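Local coordinates for protein desmoplakin (Homo sapiens, PDB 3R6N) that probably contributes to desmosomal cell adhesion as a plakin-family protein, this rigid fragment of its plakin domain combining spectrin repeats with an SH3 domain, at residues 30-41 / 92-103; 187-197 / 329-337. One frame throughout, in Å; residues are numbered along the deposited sequence.

Interaction 1 (30-41 / 92-103); sequences WGVDLASVEQHI and LRQLQNIIQATS
The turn of helix that brings Val37 against Leu95 and Gln96 begins at Asp33 O, which accepts from both Ser36 N and Val37 N. Asp33 occupies the N-cap, where its OD2 accepts from Ser36 OG at 2.8 Å and, weakly, from Ser36 N, the capping bond. From this start helix 34-64 runs back along helix 68-117, the short segments inclined at 156° with axes 10.2 Å apart.

Val37 is a knob in the hole formed by Leu92, Leu95, Gln96 and Ile99. Its branches divide the work: with CG1 anti to the backbone N (chi1 179°), that methyl lies 3.7 Å from Gln96 CB, while CG2 turns to Leu95 CD2. A turn earlier, Leu34 fills a second hole among Gln96, Ile99, Gln100 and Ser103, and its CD2 comes within 3.5 Å of Ile99 CG2 as the two side chains slide past each other in opposite directions. At the other end Ile41 lays CD1 over Leu92 CB.

The loop before the helix closes one flank. Trp30 presents an edge of its ring to Leu95 CD2, 4.0 Å from CE3, and crosses Leu92 at about a right angle, while Val32 meets Ile99 CD1 through its CB. On the other flank the carboxylate of Glu38 and the amide of Gln96 have planes only 19° apart, with Glu38 OE1 3.1 Å from Gln96 NE2. Two links tie this pair of helices to helix 167-225: Trp30 O accepts from Lys169, and Ser103 OG bonds Tyr173 OH. Antiparallel helices meshed knobs-into-holes, with a third helix, 167-225, against them, are consistent with the helical bundle of a spectrin repeat.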
loop_
_atom_site.group_PDB
_atom_site.type_symbol
_atom_site.label_atom_id
_atom_site.label_comp_id
_atom_site.label_asym_id
_atom_site.label_seq_id
_atom_site.Cartn_x
_atom_site.Cartn_y
_atom_site.Cartn_z
ATOM N N TRP A 30 -42.912 -14.319 -14.981
ATOM C CA TRP A 30 -41.647 -13.762 -15.445
ATOM C C TRP A 30 -40.534 -13.992 -14.428
ATOM O O TRP A 30 -40.643 -13.580 -13.274
ATOM C CB TRP A 30 -41.790 -12.268 -15.730
ATOM C CG TRP A 30 -42.671 -11.965 -16.897
ATOM C CD1 TRP A 30 -43.898 -11.363 -16.868
ATOM C CD2 TRP A 30 -42.399 -12.256 -18.272
ATOM N NE1 TRP A 30 -44.404 -11.256 -18.141
ATOM C CE2 TRP A 30 -43.503 -11.797 -19.022
ATOM C CE3 TRP A 30 -41.329 -12.857 -18.943
ATOM C CZ2 TRP A 30 -43.567 -11.921 -20.406
ATOM C CZ3 TRP A 30 -41.394 -12.978 -20.317
ATOM C CH2 TRP A 30 -42.506 -12.513 -21.034
ATOM N N GLY A 31 -39.466 -14.653 -14.859
ATOM C CA GLY A 31 -38.355 -14.944 -13.974
ATOM C C GLY A 31 -37.024 -14.936 -14.692
ATOM O O GLY A 31 -36.964 -15.115 -15.906
ATOM N N VAL A 32 -35.952 -14.728 -13.935
ATOM C CA VAL A 32 -34.613 -14.683 -14.506
ATOM C C VAL A 32 -33.899 -16.025 -14.389
ATOM O O VAL A 32 -32.739 -16.155 -14.776
ATOM C CB VAL A 32 -33.753 -13.575 -13.863
ATOM C CG1 VAL A 32 -34.464 -12.232 -13.963
ATOM C CG2 VAL A 32 -33.447 -13.913 -12.423
ATOM N N ASP A 33 -34.596 -17.024 -13.855
ATOM C CA ASP A 33 -34.065 -18.379 -13.812
ATOM C C ASP A 33 -33.964 -18.926 -15.223
ATOM O O ASP A 33 -34.949 -19.400 -15.775
ATOM C CB ASP A 33 -34.960 -19.289 -12.969
ATOM C CG ASP A 33 -34.533 -20.747 -13.031
ATOM O OD1 ASP A 33 -33.396 -21.054 -12.612
ATOM O OD2 ASP A 33 -35.333 -21.590 -13.488
ATOM N N LEU A 34 -32.773 -18.855 -15.808
ATOM C CA LEU A 34 -32.584 -19.248 -17.204
ATOM C C LEU A 34 -33.238 -20.583 -17.553
ATOM O O LEU A 34 -33.668 -20.791 -18.686
ATOM C CB LEU A 34 -31.098 -19.268 -17.570
ATOM C CG LEU A 34 -30.452 -17.887 -17.699
ATOM C CD1 LEU A 34 -28.958 -18.012 -17.950
ATOM C CD2 LEU A 34 -31.118 -17.078 -18.801
ATOM N N ALA A 35 -33.318 -21.481 -16.579
ATOM C CA ALA A 35 -33.944 -22.780 -16.794
ATOM C C ALA A 35 -35.441 -22.644 -17.072
ATOM O O ALA A 35 -36.005 -23.414 -17.848
ATOM C CB ALA A 35 -33.702 -23.690 -15.600
ATOM N N SER A 36 -36.075 -21.667 -16.429
ATOM C CA SER A 36 -37.484 -21.364 -16.667
ATOM C C SER A 36 -37.654 -20.714 -18.031
ATOM O O SER A 36 -38.433 -21.179 -18.865
ATOM C CB SER A 36 -38.023 -20.419 -15.592
ATOM O OG SER A 36 -37.966 -21.008 -14.306
ATOM N N VAL A 37 -36.922 -19.626 -18.244
ATOM C CA VAL A 37 -36.927 -18.920 -19.519
ATOM C C VAL A 37 -36.838 -19.902 -20.687
ATOM O O VAL A 37 -37.505 -19.725 -21.703
ATOM C CB VAL A 37 -35.766 -17.900 -19.601
ATOM C CG1 VAL A 37 -35.774 -17.186 -20.937
ATOM C CG2 VAL A 37 -35.854 -16.893 -18.464
ATOM N N GLU A 38 -36.028 -20.945 -20.529
ATOM C CA GLU A 38 -35.832 -21.930 -21.589
ATOM C C GLU A 38 -37.089 -22.748 -21.865
ATOM O O GLU A 38 -37.444 -22.979 -23.019
ATOM C CB GLU A 38 -34.669 -22.866 -21.247
ATOM C CG GLU A 38 -34.460 -23.988 -22.256
ATOM C CD GLU A 38 -34.103 -23.471 -23.640
ATOM O OE1 GLU A 38 -33.374 -22.462 -23.728
ATOM O OE2 GLU A 38 -34.553 -24.068 -24.641
ATOM N N GLN A 39 -37.757 -23.187 -20.804
ATOM C CA GLN A 39 -38.958 -24.004 -20.941
ATOM C C GLN A 39 -40.145 -23.168 -21.403
ATOM O O GLN A 39 -41.102 -23.695 -21.965
ATOM C CB GLN A 39 -39.284 -24.705 -19.623
ATOM C CG GLN A 39 -38.196 -25.655 -19.153
ATOM C CD GLN A 39 -38.319 -26.005 -17.680
ATOM O OE1 GLN A 39 -39.381 -25.845 -17.077
ATOM N NE2 GLN A 39 -37.225 -26.479 -17.092
ATOM N N HIS A 40 -40.077 -21.863 -21.160
ATOM C CA HIS A 40 -41.121 -20.947 -21.601
ATOM C C HIS A 40 -40.972 -20.626 -23.087
ATOM O O HIS A 40 -41.958 -20.366 -23.776
ATOM C CB HIS A 40 -41.101 -19.666 -20.765
ATOM C CG HIS A 40 -41.501 -19.872 -19.336
ATOM N ND1 HIS A 40 -41.131 -19.007 -18.325
ATOM C CD2 HIS A 40 -42.239 -20.842 -18.747
ATOM C CE1 HIS A 40 -41.624 -19.438 -17.178
ATOM N NE2 HIS A 40 -42.301 -20.550 -17.407
ATOM N N ILE A 41 -39.737 -20.650 -23.578
ATOM C CA ILE A 41 -39.470 -20.462 -24.998
ATOM C C ILE A 41 -39.990 -21.646 -25.800
ATOM O O ILE A 41 -40.575 -21.472 -26.868
ATOM C CB ILE A 41 -37.968 -20.322 -25.281
ATOM C CG1 ILE A 41 -37.427 -19.022 -24.685
ATOM C CG2 ILE A 41 -37.710 -20.355 -26.778
ATOM C CD1 ILE A 41 -37.684 -17.817 -25.546
ATOM N N LEU A 92 -39.717 -12.943 -24.709
ATOM C CA LEU A 92 -38.958 -14.062 -24.167
ATOM C C LEU A 92 -37.521 -14.015 -24.678
ATOM O O LEU A 92 -36.573 -14.078 -23.895
ATOM C CB LEU A 92 -39.616 -15.392 -24.541
ATOM C CG LEU A 92 -40.879 -15.779 -23.775
ATOM C CD1 LEU A 92 -41.361 -17.149 -24.204
ATOM C CD2 LEU A 92 -40.611 -15.760 -22.285
ATOM N N ARG A 93 -37.369 -13.898 -25.993
ATOM C CA ARG A 93 -36.054 -13.797 -26.612
ATOM C C ARG A 93 -35.205 -12.709 -25.962
ATOM O O ARG A 93 -34.134 -12.985 -25.423
ATOM C CB ARG A 93 -36.196 -13.515 -28.106
ATOM C CG ARG A 93 -36.265 -14.756 -28.971
ATOM C CD ARG A 93 -34.909 -15.429 -29.044
ATOM N NE ARG A 93 -34.723 -16.119 -30.316
ATOM C CZ ARG A 93 -33.552 -16.558 -30.763
ATOM N NH1 ARG A 93 -32.451 -16.378 -30.042
ATOM N NH2 ARG A 93 -33.480 -17.175 -31.936
ATOM N N GLN A 94 -35.691 -11.473 -26.024
ATOM C CA GLN A 94 -34.996 -10.332 -25.440
ATOM C C GLN A 94 -34.551 -10.637 -24.016
ATOM O O GLN A 94 -33.431 -10.308 -23.628
ATOM C CB GLN A 94 -35.895 -9.092 -25.445
ATOM C CG GLN A 94 -36.356 -8.639 -26.825
ATOM C CD GLN A 94 -37.260 -7.420 -26.763
ATOM O OE1 GLN A 94 -38.254 -7.403 -26.037
ATOM N NE2 GLN A 94 -36.913 -6.389 -27.525
ATOM N N LEU A 95 -35.432 -11.269 -23.242
ATOM C CA LEU A 95 -35.127 -11.615 -21.855
ATOM C C LEU A 95 -33.944 -12.566 -21.777
ATOM O O LEU A 95 -32.940 -12.267 -21.127
ATOM C CB LEU A 95 -36.337 -12.252 -21.169
ATOM C CG LEU A 95 -36.185 -12.536 -19.671
ATOM C CD1 LEU A 95 -35.973 -11.244 -18.907
ATOM C CD2 LEU A 95 -37.391 -13.283 -19.124
ATOM N N GLN A 96 -34.067 -13.711 -22.440
ATOM C CA GLN A 96 -33.021 -14.721 -22.411
ATOM C C GLN A 96 -31.667 -14.098 -22.730
ATOM O O GLN A 96 -30.692 -14.322 -22.011
ATOM C CB GLN A 96 -33.329 -15.851 -23.390
ATOM C CG GLN A 96 -32.503 -17.107 -23.167
ATOM C CD GLN A 96 -32.735 -18.152 -24.241
ATOM O OE1 GLN A 96 -32.515 -17.899 -25.427
ATOM N NE2 GLN A 96 -33.182 -19.334 -23.831
ATOM N N ASN A 97 -31.606 -13.310 -23.797
ATOM C CA ASN A 97 -30.361 -12.641 -24.157
ATOM C C ASN A 97 -29.801 -11.810 -23.010
ATOM O O ASN A 97 -28.694 -12.061 -22.536
ATOM C CB ASN A 97 -30.543 -11.766 -25.396
ATOM C CG ASN A 97 -30.542 -12.571 -26.682
ATOM O OD1 ASN A 97 -30.971 -13.727 -26.707
ATOM N ND2 ASN A 97 -30.052 -11.966 -27.758
ATOM N N ILE A 98 -30.575 -10.828 -22.563
ATOM C CA ILE A 98 -30.110 -9.899 -21.537
ATOM C C ILE A 98 -29.661 -10.620 -20.268
ATOM O O ILE A 98 -28.693 -10.210 -19.630
ATOM C CB ILE A 98 -31.174 -8.822 -21.196
ATOM C CG1 ILE A 98 -30.525 -7.644 -20.467
ATOM C CG2 ILE A 98 -32.315 -9.416 -20.384
ATOM C CD1 ILE A 98 -29.532 -6.883 -21.315
ATOM N N ILE A 99 -30.352 -11.697 -19.909
ATOM C CA ILE A 99 -30.007 -12.440 -18.701
ATOM C C ILE A 99 -28.748 -13.277 -18.884
ATOM O O ILE A 99 -27.842 -13.226 -18.060
ATOM C CB ILE A 99 -31.156 -13.342 -18.241
ATOM C CG1 ILE A 99 -32.405 -12.506 -17.984
ATOM C CG2 ILE A 99 -30.767 -14.097 -16.983
ATOM C CD1 ILE A 99 -33.546 -13.300 -17.413
ATOM N N GLN A 100 -28.701 -14.053 -19.962
ATOM C CA GLN A 100 -27.513 -14.830 -20.293
ATOM C C GLN A 100 -26.270 -13.955 -20.236
ATOM O O GLN A 100 -25.280 -14.300 -19.586
ATOM C CB GLN A 100 -27.645 -15.452 -21.684
ATOM C CG GLN A 100 -28.630 -16.600 -21.753
ATOM C CD GLN A 100 -28.728 -17.196 -23.140
ATOM O OE1 GLN A 100 -28.299 -16.590 -24.121
ATOM N NE2 GLN A 100 -29.294 -18.393 -23.228
ATOM N N ALA A 101 -26.333 -12.816 -20.918
ATOM C CA ALA A 101 -25.223 -11.876 -20.946
ATOM C C ALA A 101 -24.833 -11.436 -19.538
ATOM O O ALA A 101 -23.675 -11.570 -19.137
ATOM C CB ALA A 101 -25.574 -10.672 -21.801
ATOM N N THR A 102 -25.802 -10.917 -18.791
ATOM C CA THR A 102 -25.548 -10.427 -17.441
ATOM C C THR A 102 -25.073 -11.551 -16.533
ATOM O O THR A 102 -24.270 -11.343 -15.623
ATOM C CB THR A 102 -26.807 -9.793 -16.834
ATOM O OG1 THR A 102 -27.281 -8.763 -17.704
ATOM C CG2 THR A 102 -26.498 -9.182 -15.483
ATOM N N SER A 103 -25.576 -12.750 -16.791
ATOM C CA SER A 103 -25.224 -13.905 -15.989
ATOM C C SER A 103 -23.737 -14.213 -16.131
ATOM O O SER A 103 -23.036 -14.400 -15.137
ATOM C CB SER A 103 -26.060 -15.108 -16.413
ATOM O OG SER A 103 -26.336 -15.939 -15.305
#

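Interaction 2 (187-197 / 329-337); sequences ITKCIDVHLKE and PSVGLIIPP
A 3-10 turn at 330-331 and the short strand 333-334 follow the surface of helix 167-225, with CA atoms 6.3 Å apart at Cys190 and Gly332 and 7.7 Å apart at His194 and Ile334. The polar fastening is made by His194, whose NE2 donates to Val331 O at 2.8 Å with an N-H...O angle of 157°. The carbonyl oxygen lies only 12° out of the imidazole plane, and Leu333 O is also found at the ring edge, near CE1. With CG anti to the carbonyl carbon (chi1 -74°), the imidazole reaches the carbonyl of Val331; the ring also stacks with Trp121.

Apolar groups extend the contact to both sides of this bond. Val331 turns CG1 toward Ile187 CG2, 4.1 Å away, and Cys190 SG rests 3.9 Å from Gly332 CA, where the backbone of a glycine meets the sulfur directly. Beyond the histidine's bond, Ile334 sets CD1 against Val193, His194 and Glu197, approaching Glu197 CG to 3.8 Å; it crosses the valine and the glutamate at about a right angle and slides past the histidine, so that the glutamate contributes its aliphatic part.

A 3-10 turn leading into the last strand is a standard element of the SH3 fold, here packed against a helix of the spectrin-repeat rod. Arg274 hydrogen-bonds the carbonyl oxygens of Ser330 and Leu333. Around the joint, Leu117 of helix 68-117 touches Val331, Phe135 of helix 130-161 touches Ile191, and strand 333-334 pairs with strand 285-288 at the border of the five-stranded sheet.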
loop_
_atom_site.group_PDB
_atom_site.type_symbol
_atom_site.label_atom_id
_atom_site.label_comp_id
_atom_site.label_asym_id
_atom_site.label_seq_id
_atom_site.Cartn_x
_atom_site.Cartn_y
_atom_site.Cartn_z
ATOM N N ILE A 187 -12.097 -3.079 -4.420
ATOM C CA ILE A 187 -10.974 -3.966 -4.193
ATOM C C ILE A 187 -9.725 -3.440 -4.897
ATOM O O ILE A 187 -8.631 -3.440 -4.326
ATOM C CB ILE A 187 -11.303 -5.389 -4.665
ATOM C CG1 ILE A 187 -12.350 -6.008 -3.735
ATOM C CG2 ILE A 187 -10.050 -6.249 -4.712
ATOM C CD1 ILE A 187 -12.759 -7.412 -4.122
ATOM N N THR A 188 -9.895 -2.973 -6.130
ATOM C CA THR A 188 -8.775 -2.442 -6.896
ATOM C C THR A 188 -8.224 -1.176 -6.260
ATOM O O THR A 188 -7.030 -0.897 -6.352
ATOM C CB THR A 188 -9.170 -2.116 -8.346
ATOM O OG1 THR A 188 -10.069 -0.999 -8.361
ATOM C CG2 THR A 188 -9.822 -3.316 -9.009
ATOM N N LYS A 189 -9.100 -0.404 -5.625
ATOM C CA LYS A 189 -8.681 0.847 -5.011
ATOM C C LYS A 189 -7.820 0.582 -3.790
ATOM O O LYS A 189 -6.924 1.368 -3.462
ATOM C CB LYS A 189 -9.883 1.716 -4.635
ATOM C CG LYS A 189 -10.425 2.548 -5.784
ATOM C CD LYS A 189 -11.166 3.765 -5.265
ATOM C CE LYS A 189 -11.282 4.848 -6.325
ATOM N NZ LYS A 189 -11.821 6.121 -5.762
ATOM N N CYS A 190 -8.088 -0.529 -3.114
ATOM C CA CYS A 190 -7.330 -0.846 -1.916
ATOM C C CYS A 190 -6.205 -1.836 -2.200
ATOM O O CYS A 190 -5.331 -2.055 -1.362
ATOM C CB CYS A 190 -8.240 -1.277 -0.752
ATOM S SG CYS A 190 -9.350 -2.684 -0.996
ATOM N N ILE A 191 -6.219 -2.409 -3.397
ATOM C CA ILE A 191 -5.081 -3.188 -3.880
ATOM C C ILE A 191 -3.935 -2.252 -4.247
ATOM O O ILE A 191 -2.768 -2.583 -4.061
ATOM C CB ILE A 191 -5.442 -4.052 -5.107
ATOM C CG1 ILE A 191 -6.150 -5.333 -4.671
ATOM C CG2 ILE A 191 -4.192 -4.422 -5.888
ATOM C CD1 ILE A 191 -6.589 -6.196 -5.830
ATOM N N ASP A 192 -4.273 -1.080 -4.769
ATOM C CA ASP A 192 -3.258 -0.084 -5.086
ATOM C C ASP A 192 -2.557 0.382 -3.815
ATOM O O ASP A 192 -1.403 0.805 -3.852
ATOM C CB ASP A 192 -3.866 1.116 -5.821
ATOM C CG ASP A 192 -3.644 1.057 -7.324
ATOM O OD1 ASP A 192 -4.297 1.833 -8.054
ATOM O OD2 ASP A 192 -2.816 0.239 -7.776
ATOM N N VAL A 193 -3.258 0.297 -2.689
ATOM C CA VAL A 193 -2.712 0.759 -1.423
ATOM C C VAL A 193 -1.803 -0.282 -0.784
ATOM O O VAL A 193 -0.786 0.065 -0.179
ATOM C CB VAL A 193 -3.816 1.181 -0.442
ATOM C CG1 VAL A 193 -3.262 1.299 0.961
ATOM C CG2 VAL A 193 -4.403 2.499 -0.878
ATOM N N HIS A 194 -2.166 -1.553 -0.914
ATOM C CA HIS A 194 -1.300 -2.625 -0.442
ATOM C C HIS A 194 0.013 -2.565 -1.203
ATOM O O HIS A 194 1.088 -2.536 -0.606
ATOM C CB HIS A 194 -1.957 -3.997 -0.612
ATOM C CG HIS A 194 -3.051 -4.270 0.371
ATOM N ND1 HIS A 194 -2.895 -4.083 1.729
ATOM C CD2 HIS A 194 -4.315 -4.721 0.198
ATOM C CE1 HIS A 194 -4.018 -4.401 2.347
ATOM N NE2 HIS A 194 -4.896 -4.793 1.441
ATOM N N LEU A 195 -0.084 -2.531 -2.527
ATOM C CA LEU A 195 1.095 -2.447 -3.380
ATOM C C LEU A 195 2.053 -1.343 -2.936
ATOM O O LEU A 195 3.268 -1.513 -2.979
ATOM C CB LEU A 195 0.687 -2.234 -4.840
ATOM C CG LEU A 195 0.148 -3.456 -5.584
ATOM C CD1 LEU A 195 -0.161 -3.101 -7.026
ATOM C CD2 LEU A 195 1.143 -4.604 -5.512
ATOM N N LYS A 196 1.499 -0.214 -2.510
ATOM C CA LYS A 196 2.305 0.923 -2.083
ATOM C C LYS A 196 2.952 0.687 -0.714
ATOM O O LYS A 196 4.168 0.800 -0.566
ATOM C CB LYS A 196 1.447 2.191 -2.056
ATOM C CG LYS A 196 2.201 3.455 -1.682
ATOM C CD LYS A 196 1.245 4.625 -1.488
ATOM C CE LYS A 196 0.284 4.376 -0.329
ATOM N NZ LYS A 196 -0.808 5.395 -0.262
ATOM N N GLU A 197 2.132 0.361 0.281
ATOM C CA GLU A 197 2.620 0.140 1.639
ATOM C C GLU A 197 3.552 -1.061 1.704
ATOM O O GLU A 197 4.607 -1.007 2.333
ATOM C CB GLU A 197 1.455 -0.055 2.611
ATOM C CG GLU A 197 0.504 1.129 2.708
ATOM C CD GLU A 197 1.170 2.378 3.254
ATOM O OE1 GLU A 197 0.717 2.887 4.302
ATOM O OE2 GLU A 197 2.141 2.857 2.630
ATOM N N PRO A 329 -13.934 -8.932 4.497
ATOM C CA PRO A 329 -12.864 -9.445 3.638
ATOM C C PRO A 329 -11.508 -8.818 3.955
ATOM O O PRO A 329 -11.383 -7.594 4.028
ATOM C CB PRO A 329 -13.328 -9.041 2.240
ATOM C CG PRO A 329 -14.811 -9.013 2.347
ATOM C CD PRO A 329 -15.087 -8.461 3.712
ATOM N N SER A 330 -10.508 -9.674 4.142
ATOM C CA SER A 330 -9.151 -9.252 4.460
ATOM C C SER A 330 -8.607 -8.198 3.497
ATOM O O SER A 330 -7.946 -7.255 3.922
ATOM C CB SER A 330 -8.225 -10.471 4.501
ATOM O OG SER A 330 -7.010 -10.240 3.805
ATOM N N VAL A 331 -8.885 -8.355 2.205
ATOM C CA VAL A 331 -8.377 -7.423 1.204
ATOM C C VAL A 331 -8.586 -5.975 1.609
ATOM O O VAL A 331 -7.698 -5.142 1.436
ATOM C CB VAL A 331 -9.083 -7.588 -0.146
ATOM C CG1 VAL A 331 -8.110 -7.297 -1.278
ATOM C CG2 VAL A 331 -9.675 -8.975 -0.273
ATOM N N GLY A 332 -9.774 -5.680 2.130
ATOM C CA GLY A 332 -10.155 -4.319 2.455
ATOM C C GLY A 332 -9.728 -3.856 3.833
ATOM O O GLY A 332 -10.225 -2.850 4.334
ATOM N N LEU A 333 -8.804 -4.584 4.449
ATOM C CA LEU A 333 -8.294 -4.208 5.763
ATOM C C LEU A 333 -6.769 -4.174 5.790
ATOM O O LEU A 333 -6.107 -5.139 5.404
ATOM C CB LEU A 333 -8.793 -5.179 6.832
ATOM C CG LEU A 333 -10.280 -5.197 7.168
ATOM C CD1 LEU A 333 -10.612 -6.452 7.957
ATOM C CD2 LEU A 333 -10.678 -3.945 7.933
ATOM N N ILE A 334 -6.213 -3.061 6.254
ATOM C CA ILE A 334 -4.770 -2.939 6.403
ATOM C C ILE A 334 -4.425 -2.830 7.885
ATOM O O ILE A 334 -5.311 -2.629 8.718
ATOM C CB ILE A 334 -4.230 -1.714 5.634
ATOM C CG1 ILE A 334 -2.733 -1.863 5.359
ATOM C CG2 ILE A 334 -4.529 -0.423 6.387
ATOM C CD1 ILE A 334 -2.253 -1.025 4.202
ATOM N N ILE A 335 -3.145 -2.977 8.218
ATOM C CA ILE A 335 -2.703 -2.864 9.605
ATOM C C ILE A 335 -1.731 -1.696 9.748
ATOM O O ILE A 335 -0.520 -1.865 9.621
ATOM C CB ILE A 335 -2.033 -4.164 10.102
ATOM C CG1 ILE A 335 -2.829 -5.389 9.640
ATOM C CG2 ILE A 335 -1.887 -4.145 11.616
ATOM C CD1 ILE A 335 -2.290 -6.709 10.152
ATOM N N PRO A 336 -2.263 -0.504 10.028
ATOM C CA PRO A 336 -1.472 0.729 10.013
ATOM C C PRO A 336 -0.397 0.751 11.101
ATOM O O PRO A 336 -0.484 -0.014 12.069
ATOM C CB PRO A 336 -2.523 1.803 10.289
ATOM C CG PRO A 336 -3.538 1.104 11.108
ATOM C CD PRO A 336 -3.626 -0.272 10.532
ATOM N N PRO A 337 0.616 1.619 10.939
ATOM C CA PRO A 337 1.664 1.830 11.942
ATOM C C PRO A 337 1.055 2.296 13.257
ATOM O O PRO A 337 -0.135 2.604 13.285
ATOM C CB PRO A 337 2.532 2.932 11.317
ATOM C CG PRO A 337 1.697 3.541 10.260
ATOM C CD PRO A 337 0.845 2.438 9.738
#

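How the interactions relate
The two contacts use helical surfaces for different ends. Interaction 1, far from the centre of the chain and partly open to solvent, joins helix to helix, with apolar knobs in its seam and polar side chains at its margins. Interaction 2, near the centre and buried, joins a helix to a small beta domain and relies on one directed bond from a histidine to a backbone carbonyl. Their centres lie 38 Å apart and their nearest atoms about 17 Å, so neither touches the other. Helix 167-225 nevertheless serves both: it supplies one segment of interaction 2, while its opening turns flank interaction 1 through Lys169 and Tyr173.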